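Local coordinates for protein vanadium-dependent haloperoxidase (Zobellia galactanivorans, PDB 4CIT) that probably oxidises iodide with hydrogen peroxide, as a bacterial vanadium-dependent iodoperoxidase that holds vanadate in a helical fold, at residues I53-P59 and K284-P288; L240-Y244 and V343-I348; A96-P100 and Y155-V159. The contacts are given in a common frame with arbitrary orientation. Residue numbers count along the deposited sequence, not the author numbering.

Contact 1: I53-P59 and K284-P288; sequences IHDIFSP and KKITP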
loop_
_atom_site.group_PDB
_atom_site.type_symbol
_atom_site.label_atom_id
_atom_site.label_comp_id
_atom_site.label_asym_id
_atom_site.label_seq_id
_atom_site.Cartn_x
_atom_site.Cartn_y
_atom_site.Cartn_z
ATOM N N ILE A 53 11.806 5.073 1.306
ATOM C CA ILE A 53 12.027 6.083 2.339
ATOM C C ILE A 53 13.135 7.012 1.896
ATOM O O ILE A 53 12.956 8.251 1.774
ATOM C CB ILE A 53 12.454 5.504 3.652
ATOM C CG1 ILE A 53 11.382 4.558 4.211
ATOM C CG2 ILE A 53 12.699 6.642 4.657
ATOM C CD1 ILE A 53 11.875 3.821 5.441
ATOM N N HIS A 54 14.270 6.413 1.562
ATOM C CA HIS A 54 15.386 7.210 1.082
ATOM C C HIS A 54 15.063 8.134 -0.119
ATOM O O HIS A 54 15.504 9.329 -0.133
ATOM C CB HIS A 54 16.617 6.301 0.789
ATOM C CG HIS A 54 17.759 7.071 0.257
ATOM N ND1 HIS A 54 18.541 7.883 1.058
ATOM C CD2 HIS A 54 18.187 7.270 -1.012
ATOM C CE1 HIS A 54 19.454 8.481 0.317
ATOM N NE2 HIS A 54 19.265 8.127 -0.941
ATOM N N ASP A 55 14.305 7.657 -1.121
ATOM C CA ASP A 55 14.060 8.346 -2.374
ATOM C C ASP A 55 12.823 9.274 -2.307
ATOM O O ASP A 55 12.495 9.972 -3.294
ATOM C CB ASP A 55 13.836 7.314 -3.516
ATOM C CG ASP A 55 15.121 6.589 -3.943
ATOM O OD1 ASP A 55 16.227 6.987 -3.532
ATOM O OD2 ASP A 55 15.049 5.611 -4.755
ATOM N N ILE A 56 12.152 9.208 -1.169
ATOM C CA ILE A 56 10.999 10.063 -0.827
ATOM C C ILE A 56 9.828 9.875 -1.802
ATOM O O ILE A 56 9.261 10.783 -2.388
ATOM C CB ILE A 56 11.378 11.533 -0.571
ATOM C CG1 ILE A 56 12.780 11.575 0.108
ATOM C CG2 ILE A 56 10.342 12.141 0.349
ATOM C CD1 ILE A 56 13.251 12.964 0.460
ATOM N N PHE A 57 9.415 8.632 -1.866
ATOM C CA PHE A 57 8.165 8.291 -2.539
ATOM C C PHE A 57 6.941 8.628 -1.722
ATOM O O PHE A 57 6.835 8.321 -0.553
ATOM C CB PHE A 57 8.210 6.856 -3.005
ATOM C CG PHE A 57 9.066 6.662 -4.227
ATOM C CD1 PHE A 57 8.602 7.034 -5.473
ATOM C CD2 PHE A 57 10.366 6.167 -4.140
ATOM C CE1 PHE A 57 9.387 6.936 -6.631
ATOM C CE2 PHE A 57 11.135 6.042 -5.260
ATOM C CZ PHE A 57 10.659 6.403 -6.518
ATOM N N SER A 58 5.904 9.107 -2.384
ATOM C CA SER A 58 4.642 9.435 -1.703
ATOM C C SER A 58 3.741 8.186 -1.499
ATOM O O SER A 58 3.945 7.161 -2.153
ATOM C CB SER A 58 3.847 10.428 -2.540
ATOM O OG SER A 58 3.412 9.836 -3.773
ATOM N N PRO A 59 2.712 8.273 -0.621
ATOM C CA PRO A 59 1.869 7.085 -0.386
ATOM C C PRO A 59 1.235 6.416 -1.603
ATOM O O PRO A 59 1.400 5.185 -1.799
ATOM C CB PRO A 59 0.844 7.544 0.666
ATOM C CG PRO A 59 1.597 8.613 1.413
ATOM C CD PRO A 59 2.479 9.313 0.389
ATOM N N LYS A 284 12.521 9.424 8.741
ATOM C CA LYS A 284 12.451 7.966 8.441
ATOM C C LYS A 284 11.078 7.372 8.807
ATOM O O LYS A 284 10.849 6.904 9.927
ATOM C CB LYS A 284 13.591 7.220 9.173
ATOM C CG LYS A 284 13.933 5.868 8.538
ATOM C CD LYS A 284 15.084 5.100 9.195
ATOM C CE LYS A 284 14.566 4.068 10.211
ATOM N NZ LYS A 284 15.250 2.735 10.174
ATOM N N LYS A 285 10.108 7.448 7.911
ATOM C CA LYS A 285 8.841 6.787 8.177
ATOM C C LYS A 285 8.282 6.008 6.960
ATOM O O LYS A 285 8.614 6.401 5.844
ATOM C CB LYS A 285 7.863 7.818 8.593
ATOM C CG LYS A 285 7.849 8.048 10.092
ATOM C CD LYS A 285 7.298 9.430 10.336
ATOM C CE LYS A 285 6.190 9.729 9.324
ATOM N NZ LYS A 285 5.017 10.266 10.037
ATOM N N ILE A 286 7.565 4.894 7.195
ATOM C CA ILE A 286 6.959 4.150 6.099
ATOM C C ILE A 286 5.556 4.702 5.763
ATOM O O ILE A 286 4.958 5.363 6.555
ATOM C CB ILE A 286 6.939 2.634 6.349
ATOM C CG1 ILE A 286 6.148 2.212 7.589
ATOM C CG2 ILE A 286 8.363 2.144 6.391
ATOM C CD1 ILE A 286 5.948 0.699 7.671
ATOM N N THR A 287 5.042 4.460 4.569
ATOM C CA THR A 287 3.712 4.848 4.211
ATOM C C THR A 287 2.655 3.805 4.609
ATOM O O THR A 287 2.999 2.678 4.945
ATOM C CB THR A 287 3.633 5.062 2.704
ATOM O OG1 THR A 287 3.923 3.828 2.089
ATOM C CG2 THR A 287 4.597 6.163 2.244
ATOM N N PRO A 288 1.382 4.146 4.545
ATOM C CA PRO A 288 0.382 3.190 4.959
ATOM C C PRO A 288 0.351 1.908 4.150
ATOM O O PRO A 288 0.084 0.821 4.720
ATOM C CB PRO A 288 -0.953 3.966 4.763
ATOM C CG PRO A 288 -0.551 5.362 5.019
ATOM C CD PRO A 288 0.804 5.504 4.347
HETATM O O HOH W 1 1.614 3.746 0.700
#

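Contact 2: L240-Y244 and V343-I348; sequences LKEVY and VINQHI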
loop_
_atom_site.group_PDB
_atom_site.type_symbol
_atom_site.label_atom_id
_atom_site.label_comp_id
_atom_site.label_asym_id
_atom_site.label_seq_id
_atom_site.Cartn_x
_atom_site.Cartn_y
_atom_site.Cartn_z
ATOM N N LEU A 240 -16.073 19.498 12.699
ATOM C CA LEU A 240 -14.912 20.363 12.954
ATOM C C LEU A 240 -14.718 20.491 14.436
ATOM O O LEU A 240 -13.611 20.364 14.996
ATOM C CB LEU A 240 -15.256 21.768 12.400
ATOM C CG LEU A 240 -14.179 22.804 12.573
ATOM C CD1 LEU A 240 -12.992 22.384 11.758
ATOM C CD2 LEU A 240 -14.676 24.177 12.143
ATOM N N LYS A 241 -15.855 20.682 15.124
ATOM C CA LYS A 241 -15.839 20.796 16.567
ATOM C C LYS A 241 -15.385 19.532 17.259
ATOM O O LYS A 241 -14.674 19.583 18.247
ATOM C CB LYS A 241 -17.212 21.250 17.093
ATOM C CG LYS A 241 -17.279 21.565 18.600
ATOM C CD LYS A 241 -18.690 21.612 19.195
ATOM C CE LYS A 241 -18.715 22.256 20.582
ATOM N NZ LYS A 241 -18.312 21.333 21.679
ATOM N N GLU A 242 -15.754 18.378 16.744
ATOM C CA GLU A 242 -15.248 17.108 17.212
ATOM C C GLU A 242 -13.696 16.999 17.132
ATOM O O GLU A 242 -13.111 16.660 18.043
ATOM C CB GLU A 242 -15.959 15.957 16.462
ATOM C CG GLU A 242 -15.420 14.640 16.987
ATOM C CD GLU A 242 -15.859 13.361 16.280
ATOM O OE1 GLU A 242 -16.418 13.415 15.170
ATOM O OE2 GLU A 242 -15.571 12.251 16.862
ATOM N N VAL A 243 -13.085 17.297 15.990
ATOM C CA VAL A 243 -11.657 17.362 15.801
ATOM C C VAL A 243 -11.008 18.220 16.848
ATOM O O VAL A 243 -10.024 17.842 17.496
ATOM C CB VAL A 243 -11.267 17.773 14.362
ATOM C CG1 VAL A 243 -9.729 17.807 14.264
ATOM C CG2 VAL A 243 -11.796 16.720 13.396
ATOM N N TYR A 244 -11.575 19.404 16.996
ATOM C CA TYR A 244 -11.050 20.437 17.921
ATOM C C TYR A 244 -11.071 19.908 19.340
ATOM O O TYR A 244 -10.042 19.921 20.057
ATOM C CB TYR A 244 -11.922 21.662 17.771
ATOM C CG TYR A 244 -11.511 22.793 18.682
ATOM C CD1 TYR A 244 -10.437 23.563 18.391
ATOM C CD2 TYR A 244 -12.243 23.077 19.804
ATOM C CE1 TYR A 244 -10.039 24.641 19.202
ATOM C CE2 TYR A 244 -11.883 24.172 20.608
ATOM C CZ TYR A 244 -10.742 24.904 20.313
ATOM O OH TYR A 244 -10.344 25.990 21.082
ATOM N N VAL A 343 -9.261 25.434 9.055
ATOM C CA VAL A 343 -10.523 26.031 9.433
ATOM C C VAL A 343 -10.477 26.417 10.894
ATOM O O VAL A 343 -10.914 27.521 11.276
ATOM C CB VAL A 343 -11.740 25.074 9.200
ATOM C CG1 VAL A 343 -13.015 25.856 9.366
ATOM C CG2 VAL A 343 -11.675 24.474 7.767
ATOM N N ILE A 344 -9.861 25.577 11.682
ATOM C CA ILE A 344 -9.787 25.884 13.128
ATOM C C ILE A 344 -8.911 27.134 13.333
ATOM O O ILE A 344 -9.309 28.034 14.125
ATOM C CB ILE A 344 -9.293 24.670 13.963
ATOM C CG1 ILE A 344 -10.389 23.544 14.009
ATOM C CG2 ILE A 344 -8.859 25.155 15.340
ATOM C CD1 ILE A 344 -9.750 22.231 14.328
ATOM N N ASN A 345 -7.721 27.207 12.735
ATOM C CA ASN A 345 -6.844 28.352 12.979
ATOM C C ASN A 345 -7.400 29.666 12.376
ATOM O O ASN A 345 -7.216 30.736 13.000
ATOM C CB ASN A 345 -5.438 28.135 12.477
ATOM C CG ASN A 345 -4.704 27.080 13.287
ATOM O OD1 ASN A 345 -4.914 26.924 14.541
ATOM N ND2 ASN A 345 -3.826 26.455 12.670
ATOM N N GLN A 346 -8.136 29.592 11.263
ATOM C CA GLN A 346 -8.712 30.773 10.653
ATOM C C GLN A 346 -10.012 31.276 11.290
ATOM O O GLN A 346 -10.320 32.495 11.193
ATOM C CB GLN A 346 -8.837 30.626 9.116
ATOM C CG GLN A 346 -7.490 30.688 8.431
ATOM C CD GLN A 346 -7.363 30.101 6.995
ATOM O OE1 GLN A 346 -8.228 30.190 6.237
ATOM N NE2 GLN A 346 -6.249 29.494 6.695
ATOM N N HIS A 347 -10.772 30.397 11.931
ATOM C CA HIS A 347 -12.092 30.777 12.418
ATOM C C HIS A 347 -12.381 30.484 13.838
ATOM O O HIS A 347 -13.369 31.029 14.335
ATOM C CB HIS A 347 -13.183 30.162 11.526
ATOM C CG HIS A 347 -13.026 30.520 10.103
ATOM N ND1 HIS A 347 -13.387 31.768 9.618
ATOM C CD2 HIS A 347 -12.515 29.840 9.048
ATOM C CE1 HIS A 347 -13.069 31.856 8.339
ATOM N NE2 HIS A 347 -12.559 30.690 7.961
ATOM N N ILE A 348 -11.625 29.623 14.520
ATOM C CA ILE A 348 -11.961 29.210 15.849
ATOM C C ILE A 348 -10.928 29.589 16.889
ATOM O O ILE A 348 -11.283 30.123 17.953
ATOM C CB ILE A 348 -12.176 27.679 15.916
ATOM C CG1 ILE A 348 -13.216 27.253 14.868
ATOM C CG2 ILE A 348 -12.459 27.237 17.339
ATOM C CD1 ILE A 348 -14.593 27.766 15.016
#

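Contact 3: A96-P100 and Y155-V159; sequences AIPEP and YGLQV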
loop_
_atom_site.group_PDB
_atom_site.type_symbol
_atom_site.label_atom_id
_atom_site.label_comp_id
_atom_site.label_asym_id
_atom_site.label_seq_id
_atom_site.Cartn_x
_atom_site.Cartn_y
_atom_site.Cartn_z
ATOM N N ALA A 96 -0.716 -13.060 -21.275
ATOM C CA ALA A 96 0.095 -14.192 -20.759
ATOM C C ALA A 96 1.607 -13.970 -20.807
ATOM O O ALA A 96 2.198 -13.524 -21.834
ATOM C CB ALA A 96 -0.330 -15.491 -21.413
ATOM N N ILE A 97 2.282 -14.330 -19.711
ATOM C CA ILE A 97 3.764 -14.311 -19.692
ATOM C C ILE A 97 4.332 -15.432 -20.563
ATOM O O ILE A 97 3.661 -16.434 -20.813
ATOM C CB ILE A 97 4.397 -14.412 -18.303
ATOM C CG1 ILE A 97 3.967 -15.653 -17.532
ATOM C CG2 ILE A 97 4.098 -13.125 -17.430
ATOM C CD1 ILE A 97 4.920 -16.030 -16.415
ATOM N N PRO A 98 5.587 -15.266 -20.968
ATOM C CA PRO A 98 6.238 -16.341 -21.659
ATOM C C PRO A 98 6.306 -17.554 -20.770
ATOM O O PRO A 98 6.559 -17.402 -19.588
ATOM C CB PRO A 98 7.679 -15.805 -21.894
ATOM C CG PRO A 98 7.612 -14.358 -21.684
ATOM C CD PRO A 98 6.384 -14.031 -20.929
ATOM N N GLU A 99 6.148 -18.750 -21.350
ATOM C CA GLU A 99 6.357 -20.021 -20.638
ATOM C C GLU A 99 7.852 -20.355 -20.533
ATOM O O GLU A 99 8.587 -19.949 -21.367
ATOM C CB GLU A 99 5.642 -21.135 -21.417
ATOM C CG GLU A 99 4.108 -21.030 -21.351
ATOM C CD GLU A 99 3.482 -21.473 -20.010
ATOM O OE1 GLU A 99 4.141 -21.909 -19.024
ATOM O OE2 GLU A 99 2.261 -21.353 -19.910
ATOM N N PRO A 100 8.266 -21.155 -19.552
ATOM C CA PRO A 100 9.644 -21.504 -19.448
ATOM C C PRO A 100 9.996 -22.554 -20.522
ATOM O O PRO A 100 9.121 -23.320 -20.989
ATOM C CB PRO A 100 9.743 -22.099 -18.077
ATOM C CG PRO A 100 8.392 -22.601 -17.701
ATOM C CD PRO A 100 7.462 -21.642 -18.391
ATOM N N TYR A 155 15.003 -16.728 -17.268
ATOM C CA TYR A 155 13.539 -16.817 -17.360
ATOM C C TYR A 155 12.931 -15.675 -16.534
ATOM O O TYR A 155 11.979 -15.036 -17.003
ATOM C CB TYR A 155 13.021 -18.152 -16.928
ATOM C CG TYR A 155 11.527 -18.308 -17.036
ATOM C CD1 TYR A 155 10.874 -17.987 -18.183
ATOM C CD2 TYR A 155 10.796 -18.678 -15.963
ATOM C CE1 TYR A 155 9.516 -18.050 -18.254
ATOM C CE2 TYR A 155 9.406 -18.737 -16.015
ATOM C CZ TYR A 155 8.801 -18.374 -17.133
ATOM O OH TYR A 155 7.439 -18.417 -17.277
ATOM N N GLY A 156 13.401 -15.502 -15.313
ATOM C CA GLY A 156 12.945 -14.367 -14.474
ATOM C C GLY A 156 13.035 -12.997 -15.156
ATOM O O GLY A 156 12.109 -12.189 -15.102
ATOM N N LEU A 157 14.132 -12.752 -15.867
ATOM C CA LEU A 157 14.326 -11.545 -16.584
ATOM C C LEU A 157 13.445 -11.437 -17.840
ATOM O O LEU A 157 12.965 -10.331 -18.168
ATOM C CB LEU A 157 15.799 -11.318 -16.889
ATOM C CG LEU A 157 16.782 -11.123 -15.685
ATOM C CD1 LEU A 157 18.198 -10.917 -16.213
ATOM C CD2 LEU A 157 16.395 -9.970 -14.792
ATOM N N GLN A 158 13.177 -12.542 -18.508
ATOM C CA GLN A 158 12.247 -12.523 -19.617
ATOM C C GLN A 158 10.861 -12.155 -19.163
ATOM O O GLN A 158 10.173 -11.367 -19.813
ATOM C CB GLN A 158 12.244 -13.883 -20.359
ATOM C CG GLN A 158 11.431 -13.919 -21.556
ATOM C CD GLN A 158 11.331 -15.352 -22.116
ATOM O OE1 GLN A 158 11.626 -16.335 -21.437
ATOM N NE2 GLN A 158 10.871 -15.446 -23.328
ATOM N N VAL A 159 10.435 -12.741 -18.073
ATOM C CA VAL A 159 9.100 -12.388 -17.500
ATOM C C VAL A 159 9.092 -10.893 -17.070
ATOM O O VAL A 159 8.111 -10.209 -17.290
ATOM C CB VAL A 159 8.700 -13.338 -16.392
ATOM C CG1 VAL A 159 7.404 -12.835 -15.723
ATOM C CG2 VAL A 159 8.542 -14.776 -16.950
HETATM O O HOH W 2 11.332 -18.985 -21.774
#

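Contact 1: I53-P59 and K284-P288
Ile53, with 86 Å² of its surface covered, anchors one end of this contact. Its CA-to-CB bond points toward the 284-288 segment, and the side chain lies along that backbone: CG2 sits 4.0 Å from Lys284 CA, CG1 3.7 Å from the carbonyl O of Lys285, and CD1 4.0 Å from CG2 of Ile286. Helix end and extended loop meet through van der Waals contacts. Helix 38-55 stops just beyond in a Schellman motif, with positive phi (61°) at Ile56; of its two bonds back, one joins Ile56 N to Ile53 O at 3.2 Å. The chain turns through Phe57 to Ser58, the N-cap position of helix 59-80. Thr287 holds the same position ahead of helix 288-302, so two Ser/Thr-Pro helix starts lie side by side, with Pro59 and Thr287 CA atoms 5.4 Å apart. Thr287, 48 Å² covered, directs CG2 to 3.9 Å from Pro59 CA and 4.0 Å from Pro59 CG, while Pro59 CB lies 4.2 Å from CD of Pro288, whose side chain is about 5 Å from a bound vanadate. The only polar link across is indirect: water 1 donates to Pro59 O at 2.9 Å and lies 2.7 Å from Thr287 OG1.

Contact 2: L240-Y244 and V343-I348
The short segments 240-244 and 343-347, belonging to helices 235-253 and 340-347, cross almost perpendicularly, at -94°, with axes 11.2 Å apart at closest approach. That spacing leaves a gap filled by aliphatic side chains and the ring of Tyr244. Val343 comes first: its CG1 meets Leu240 CD2 at 3.6 Å, while the same valine also touches Ile338 in the loop before its own helix. Next is Ile344, the central residue, with 80 Å² covered, matched by the 80 Å² of Leu240. Ile344 CG1 lies 3.6 Å from Leu240 CD1, its CD1 4.4 Å from Val243 CG1, and its CG2 3.8 Å from Tyr244 CD1, so this one side chain reaches three residues spanning a turn of the partner helix. The Ile344 and Tyr244 CA atoms are the closest CA pair between the segments, 7.4 Å apart. One turn later, Ile348, whose N bonds to Ile344 O at 2.8 Å, brings CG2 over one face of the Tyr244 ring, 4.2 Å from the centroid and 19° off the normal, a CH-pi contact; its CG1 is 4.4 Å from Leu240 CD2. The tyrosine ring also stacks with Trp352, and its hydroxyl hydrogen-bonds Asp349, just past the second segment. The contact thus ties helix 235-253 to a short helix within the PAP2 family region. Since the closest approaches between the segments all join carbon atoms, shape fit and burial of aliphatic surface hold this crossing, while the polar end of Tyr244 is satisfied beyond the interface.

Contact 3: A96-P100 and Y155-V159
An extended, proline-rich loop runs alongside one helical turn: residues 97-100 keep phi between -61° and -79° and psi between 143° and 159°, polyproline-like values, while 155-159 is helical, with Val159 N bonded to Tyr155 O at 3.0 Å. The directions are opposed, since the nearest CA pairs are Ile97 with Val159 (6.1 Å) and Pro100 with Tyr155 (6.4 Å). Tyr155, with 79 Å² covered, dominates. Its OH donates a hydrogen bond to Pro98 O at 2.7 Å, and Pro100 CB lies over its ring face, 3.9 Å from the centroid and 9° off the normal, a CH-pi contact. Ile97 CG2 packs on Val159 CG1 at 3.7 Å, and Pro98 CB meets Gln158 NE2 at 3.5 Å. The loop thereby fastens helix 146-167 to the chain leading into helix 108-123. Water 2 donates to Glu99 O and Gln158 OE1, at 2.9 and 2.7 Å. Because Pro98 and Pro100 have no NH to donate, the loop is held through carbonyls and through ring contacts with Tyr155.

Contact 1 is nearest the chain's centre, its centre about 11 Å from it, and adjoins the vanadate site: the side chain of Pro288 is about 5 Å from a bound vanadate. Contact 2 is more remote, with the Val243 side chain about 12 Å from vanadate. Contact 3 lies across the molecule's centre from contact 2, their centres about 55 Å apart, and near the sodium ion, which is about 8 Å from the Glu99 side chain. The centres of contacts 1 and 2 are about 29 Å apart and those of contacts 1 and 3 about 31 Å; none touch. Along the chain, contact 3 is nested within the loop closed by contact 1, whereas contacts 1 and 2 interleave.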